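Local coordinates for protein amidohydrolase (Xanthomonas campestris pv. campestris, PDB 4DZH) that probably deaminates adenosine-type nucleosides such as 5'-methylthioadenosine, using a zinc ion held in a TIM-barrel amidohydrolase fold, at residues L193-T205 with V214-H228. Residues are numbered along the deposited sequence; the frame is centred on the assembly and turned at random.
Sequences LISTAFAPHAPYT and VRMLADQLDMPVHLH. With ZN (zinc ion), chain H; ZN (zinc ion), chain E.
His201 and His228 meet at the C-terminal ends of two parallel barrel strands. Ring nitrogen ND1 of His228 donates to His201 O (2.8 Å, 154° at the hydrogen), the acceptor lying close to the imidazole plane. The same ring turns an edge toward the face of His201 in an offset edge-to-face pair, planes at 68°; a chi1 of 171° turns the His201 ring back so that its end nears His228, although its CB points away, while Thr205 OG1 hydrogen-bonds its ND1 in plane. Backbone pairing is brief: Phe198 N reaches Pro224 O (3.0 Å), and His226 N makes a nearly straight bond to Phe198 O (2.7 Å). Farther along, water 1 links Pro200 O to His228 N. Apolar packing centres on Phe198, whose ring projects from strand 194-200 to helix 214-221; the helix runs antiparallel to the strand. Leu217 CB presses on Phe198 CZ (3.4 Å), Val214 CG1 touches Phe198 CB, and Met223, bent at chi3, lays CE over a ring face, 4.0 Å from its centroid, as a CH-pi contact; its SD makes an oblique Met-aromatic contact, 3.5 Å from Phe198 CE2. Pro200 CG touches both Val225 CG1 and Leu227 CD1. This is a right-handed beta-alpha-beta crossover of the TIM barrel. With ND1 held by a carbonyl, His228 presents NE2 to zinc (2.2 Å), beside His79, His81 and Asp316; the second-shell bond fixes the ring's rotation and may make NE2 a stronger ligand.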
loop_
_atom_site.group_PDB
_atom_site.type_symbol
_atom_site.label_atom_id
_atom_site.label_comp_id
_atom_site.label_asym_id
_atom_site.label_seq_id
_atom_site.Cartn_x
_atom_site.Cartn_y
_atom_site.Cartn_z
ATOM N N LEU A 193 -17.796 18.389 -17.379
ATOM C CA LEU A 193 -17.287 17.225 -16.656
ATOM C C LEU A 193 -16.445 16.260 -17.523
ATOM O O LEU A 193 -15.465 15.692 -17.022
ATOM C CB LEU A 193 -18.450 16.471 -16.012
ATOM C CG LEU A 193 -18.856 16.828 -14.577
ATOM C CD1 LEU A 193 -20.080 16.015 -14.148
ATOM C CD2 LEU A 193 -17.710 16.662 -13.581
ATOM N N ILE A 194 -16.864 16.055 -18.776
ATOM C CA ILE A 194 -16.286 15.048 -19.663
ATOM C C ILE A 194 -15.568 15.714 -20.815
ATOM O O ILE A 194 -16.132 16.607 -21.505
ATOM C CB ILE A 194 -17.366 14.147 -20.261
ATOM C CG1 ILE A 194 -18.273 13.533 -19.161
ATOM C CG2 ILE A 194 -16.730 13.090 -21.203
ATOM C CD1 ILE A 194 -17.537 12.658 -18.174
ATOM N N SER A 195 -14.306 15.328 -20.985
ATOM C CA SER A 195 -13.555 15.670 -22.188
ATOM C C SER A 195 -13.065 14.379 -22.854
ATOM O O SER A 195 -13.112 13.278 -22.251
ATOM C CB SER A 195 -12.378 16.598 -21.864
ATOM O OG SER A 195 -12.852 17.849 -21.382
ATOM N N THR A 196 -12.580 14.516 -24.087
ATOM C CA THR A 196 -12.236 13.334 -24.852
ATOM C C THR A 196 -10.800 13.369 -25.346
ATOM O O THR A 196 -10.223 14.445 -25.539
ATOM C CB THR A 196 -13.175 13.135 -26.051
ATOM O OG1 THR A 196 -13.040 14.224 -26.985
ATOM C CG2 THR A 196 -14.643 13.027 -25.572
ATOM N N ALA A 197 -10.231 12.181 -25.543
ATOM C CA ALA A 197 -8.838 12.074 -26.015
ATOM C C ALA A 197 -8.753 10.928 -27.004
ATOM O O ALA A 197 -9.645 10.083 -27.043
ATOM C CB ALA A 197 -7.907 11.757 -24.822
ATOM N N PHE A 198 -7.710 10.920 -27.838
ATOM C CA PHE A 198 -7.393 9.727 -28.587
ATOM C C PHE A 198 -6.580 8.801 -27.713
ATOM O O PHE A 198 -5.700 9.251 -26.976
ATOM C CB PHE A 198 -6.598 10.087 -29.821
ATOM C CG PHE A 198 -7.460 10.593 -30.962
ATOM C CD1 PHE A 198 -8.163 9.692 -31.771
ATOM C CD2 PHE A 198 -7.593 11.960 -31.207
ATOM C CE1 PHE A 198 -8.968 10.152 -32.812
ATOM C CE2 PHE A 198 -8.394 12.429 -32.244
ATOM C CZ PHE A 198 -9.080 11.538 -33.057
ATOM N N ALA A 199 -6.856 7.504 -27.808
ATOM C CA ALA A 199 -6.116 6.506 -27.060
ATOM C C ALA A 199 -5.576 5.413 -27.983
ATOM O O ALA A 199 -6.037 4.260 -27.933
ATOM C CB ALA A 199 -6.992 5.896 -25.955
ATOM N N PRO A 200 -4.587 5.753 -28.810
ATOM C CA PRO A 200 -3.944 4.636 -29.508
ATOM C C PRO A 200 -3.357 3.650 -28.480
ATOM O O PRO A 200 -2.804 4.048 -27.436
ATOM C CB PRO A 200 -2.850 5.326 -30.319
ATOM C CG PRO A 200 -2.492 6.572 -29.513
ATOM C CD PRO A 200 -3.869 7.021 -28.968
ATOM N N HIS A 201 -3.535 2.361 -28.727
ATOM C CA HIS A 201 -3.277 1.388 -27.676
ATOM C C HIS A 201 -1.800 1.318 -27.243
ATOM O O HIS A 201 -1.477 1.484 -26.056
ATOM C CB HIS A 201 -3.819 0.004 -28.034
ATOM C CG HIS A 201 -3.379 -1.057 -27.079
ATOM N ND1 HIS A 201 -2.386 -1.973 -27.372
ATOM C CD2 HIS A 201 -3.753 -1.301 -25.799
ATOM C CE1 HIS A 201 -2.180 -2.745 -26.318
ATOM N NE2 HIS A 201 -3.007 -2.366 -25.355
ATOM N N ALA A 202 -0.908 1.055 -28.190
ATOM C CA ALA A 202 0.515 0.896 -27.894
ATOM C C ALA A 202 1.281 1.017 -29.228
ATOM O O ALA A 202 0.681 0.892 -30.315
ATOM C CB ALA A 202 0.776 -0.472 -27.280
ATOM N N PRO A 203 2.592 1.286 -29.164
ATOM C CA PRO A 203 3.338 1.420 -30.433
ATOM C C PRO A 203 3.290 0.136 -31.264
ATOM O O PRO A 203 3.360 0.226 -32.516
ATOM C CB PRO A 203 4.763 1.717 -29.954
ATOM C CG PRO A 203 4.553 2.416 -28.611
ATOM C CD PRO A 203 3.415 1.636 -27.992
ATOM N N TYR A 204 3.196 -1.023 -30.603
ATOM C CA TYR A 204 3.224 -2.324 -31.289
ATOM C C TYR A 204 1.853 -2.789 -31.796
ATOM O O TYR A 204 1.750 -3.833 -32.447
ATOM C CB TYR A 204 3.841 -3.419 -30.416
ATOM C CG TYR A 204 3.242 -3.496 -29.018
ATOM C CD1 TYR A 204 2.095 -4.247 -28.775
ATOM C CD2 TYR A 204 3.834 -2.825 -27.960
ATOM C CE1 TYR A 204 1.546 -4.324 -27.511
ATOM C CE2 TYR A 204 3.294 -2.886 -26.693
ATOM C CZ TYR A 204 2.166 -3.641 -26.473
ATOM O OH TYR A 204 1.644 -3.683 -25.207
ATOM N N THR A 205 0.800 -2.032 -31.514
ATOM C CA THR A 205 -0.537 -2.426 -31.973
ATOM C C THR A 205 -1.154 -1.362 -32.844
ATOM O O THR A 205 -2.310 -1.490 -33.243
ATOM C CB THR A 205 -1.519 -2.679 -30.821
ATOM O OG1 THR A 205 -1.557 -1.528 -29.955
ATOM C CG2 THR A 205 -1.145 -3.928 -30.020
ATOM N N VAL A 214 -4.130 9.798 -36.063
ATOM C CA VAL A 214 -4.309 10.337 -34.725
ATOM C C VAL A 214 -3.639 11.717 -34.611
ATOM O O VAL A 214 -4.188 12.641 -34.008
ATOM C CB VAL A 214 -3.691 9.387 -33.696
ATOM C CG1 VAL A 214 -3.452 10.093 -32.325
ATOM C CG2 VAL A 214 -4.567 8.166 -33.539
ATOM N N ARG A 215 -2.436 11.861 -35.154
ATOM C CA ARG A 215 -1.756 13.146 -35.041
ATOM C C ARG A 215 -2.599 14.261 -35.705
ATOM O O ARG A 215 -2.801 15.344 -35.126
ATOM C CB ARG A 215 -0.376 13.079 -35.697
ATOM C CG ARG A 215 0.346 14.405 -35.724
ATOM C CD ARG A 215 1.366 14.461 -36.854
ATOM N NE ARG A 215 0.680 14.378 -38.143
ATOM C CZ ARG A 215 0.005 15.382 -38.692
ATOM N NH1 ARG A 215 -0.063 16.549 -38.064
ATOM N NH2 ARG A 215 -0.611 15.216 -39.857
ATOM N N MET A 216 -3.092 13.985 -36.908
ATOM C CA MET A 216 -3.860 14.973 -37.649
ATOM C C MET A 216 -5.178 15.346 -36.961
ATOM O O MET A 216 -5.496 16.528 -36.829
ATOM C CB MET A 216 -4.113 14.491 -39.073
ATOM C CG MET A 216 -4.952 15.449 -39.873
ATOM S SD MET A 216 -6.673 14.962 -39.880
ATOM C CE MET A 216 -6.586 13.549 -40.975
ATOM N N LEU A 217 -5.926 14.338 -36.510
ATOM C CA LEU A 217 -7.205 14.560 -35.851
ATOM C C LEU A 217 -7.062 15.149 -34.453
ATOM O O LEU A 217 -7.892 15.954 -34.041
ATOM C CB LEU A 217 -8.051 13.274 -35.816
ATOM C CG LEU A 217 -8.477 12.725 -37.195
ATOM C CD1 LEU A 217 -9.205 11.400 -37.095
ATOM C CD2 LEU A 217 -9.364 13.747 -37.899
ATOM N N ALA A 218 -6.009 14.782 -33.732
ATOM C CA ALA A 218 -5.805 15.373 -32.405
ATOM C C ALA A 218 -5.535 16.891 -32.503
ATOM O O ALA A 218 -6.000 17.660 -31.667
ATOM C CB ALA A 218 -4.693 14.685 -31.679
ATOM N N ASP A 219 -4.782 17.327 -33.516
ATOM C CA ASP A 219 -4.614 18.762 -33.764
ATOM C C ASP A 219 -5.919 19.396 -34.255
ATOM O O ASP A 219 -6.361 20.402 -33.709
ATOM C CB ASP A 219 -3.480 19.010 -34.768
ATOM C CG ASP A 219 -3.434 20.460 -35.273
ATOM O OD1 ASP A 219 -3.042 21.357 -34.487
ATOM O OD2 ASP A 219 -3.780 20.697 -36.460
ATOM N N GLN A 220 -6.560 18.786 -35.249
ATOM C CA GLN A 220 -7.829 19.297 -35.787
ATOM C C GLN A 220 -8.954 19.447 -34.755
ATOM O O GLN A 220 -9.709 20.427 -34.772
ATOM C CB GLN A 220 -8.306 18.385 -36.918
ATOM C CG GLN A 220 -9.652 18.745 -37.525
ATOM C CD GLN A 220 -10.104 17.737 -38.577
ATOM O OE1 GLN A 220 -9.318 17.311 -39.433
ATOM N NE2 GLN A 220 -11.371 17.344 -38.511
ATOM N N LEU A 221 -9.106 18.452 -33.884
ATOM C CA LEU A 221 -10.241 18.447 -32.956
ATOM C C LEU A 221 -9.834 18.919 -31.573
ATOM O O LEU A 221 -10.675 18.992 -30.658
ATOM C CB LEU A 221 -10.846 17.049 -32.846
ATOM C CG LEU A 221 -11.231 16.393 -34.163
ATOM C CD1 LEU A 221 -11.550 14.928 -33.932
ATOM C CD2 LEU A 221 -12.424 17.124 -34.826
ATOM N N ASP A 222 -8.548 19.228 -31.410
ATOM C CA ASP A 222 -8.014 19.710 -30.135
ATOM C C ASP A 222 -8.227 18.694 -28.988
ATOM O O ASP A 222 -8.980 18.942 -28.018
ATOM C CB ASP A 222 -8.602 21.080 -29.780
ATOM C CG ASP A 222 -7.906 21.722 -28.589
ATOM O OD1 ASP A 222 -6.700 21.446 -28.390
ATOM O OD2 ASP A 222 -8.568 22.505 -27.862
ATOM N N MET A 223 -7.562 17.544 -29.147
ATOM C CA MET A 223 -7.636 16.439 -28.186
ATOM C C MET A 223 -6.228 15.971 -27.741
ATOM O O MET A 223 -5.274 15.971 -28.508
ATOM C CB MET A 223 -8.437 15.257 -28.779
ATOM C CG MET A 223 -9.932 15.488 -28.983
ATOM S SD MET A 223 -10.552 14.341 -30.230
ATOM C CE MET A 223 -10.592 12.851 -29.216
ATOM N N PRO A 224 -6.083 15.550 -26.476
ATOM C CA PRO A 224 -4.829 14.909 -26.065
ATOM C C PRO A 224 -4.671 13.513 -26.684
ATOM O O PRO A 224 -5.652 12.993 -27.241
ATOM C CB PRO A 224 -4.994 14.792 -24.540
ATOM C CG PRO A 224 -6.010 15.819 -24.191
ATOM C CD PRO A 224 -6.962 15.831 -25.331
ATOM N N VAL A 225 -3.462 12.949 -26.617
ATOM C CA VAL A 225 -3.165 11.604 -27.110
ATOM C C VAL A 225 -2.677 10.751 -25.933
ATOM O O VAL A 225 -1.644 11.023 -25.376
ATOM C CB VAL A 225 -2.089 11.672 -28.233
ATOM C CG1 VAL A 225 -1.730 10.287 -28.713
ATOM C CG2 VAL A 225 -2.594 12.549 -29.386
ATOM N N HIS A 226 -3.432 9.708 -25.565
ATOM C CA HIS A 226 -3.160 8.894 -24.357
ATOM C C HIS A 226 -2.571 7.545 -24.786
ATOM O O HIS A 226 -3.300 6.718 -25.341
ATOM C CB HIS A 226 -4.523 8.666 -23.686
ATOM C CG HIS A 226 -4.489 7.879 -22.402
ATOM N ND1 HIS A 226 -5.641 7.653 -21.654
ATOM C CD2 HIS A 226 -3.493 7.241 -21.745
ATOM C CE1 HIS A 226 -5.339 6.932 -20.591
ATOM N NE2 HIS A 226 -4.042 6.665 -20.618
ATOM N N LEU A 227 -1.278 7.314 -24.526
ATOM C CA LEU A 227 -0.557 6.196 -25.146
ATOM C C LEU A 227 0.323 5.416 -24.174
ATOM O O LEU A 227 1.255 5.979 -23.572
ATOM C CB LEU A 227 0.316 6.734 -26.272
ATOM C CG LEU A 227 1.272 5.792 -26.993
ATOM C CD1 LEU A 227 0.470 4.814 -27.795
ATOM C CD2 LEU A 227 2.206 6.601 -27.943
ATOM N N HIS A 228 0.077 4.114 -24.034
ATOM C CA HIS A 228 1.068 3.257 -23.366
ATOM C C HIS A 228 2.404 3.334 -24.093
ATOM O O HIS A 228 2.472 2.954 -25.274
ATOM C CB HIS A 228 0.639 1.789 -23.335
ATOM C CG HIS A 228 -0.658 1.518 -22.633
ATOM N ND1 HIS A 228 -1.772 1.096 -23.318
ATOM C CD2 HIS A 228 -0.986 1.482 -21.316
ATOM C CE1 HIS A 228 -2.747 0.852 -22.459
ATOM N NE2 HIS A 228 -2.303 1.078 -21.237
HETATM ZN ZN ZN H . -12.644 19.730 -30.079
HETATM ZN ZN ZN E . -2.919 0.538 -19.228
HETATM O O HOH W 1 -2.991 3.896 -24.674
HETATM O O HOH W 2 -11.784 19.409 -28.127
HETATM O O HOH W 3 -1.298 -0.664 -19.073
HETATM O O HOH W 4 -13.984 20.699 -28.771
HETATM O O HOH W 5 -12.853 20.976 -31.902
#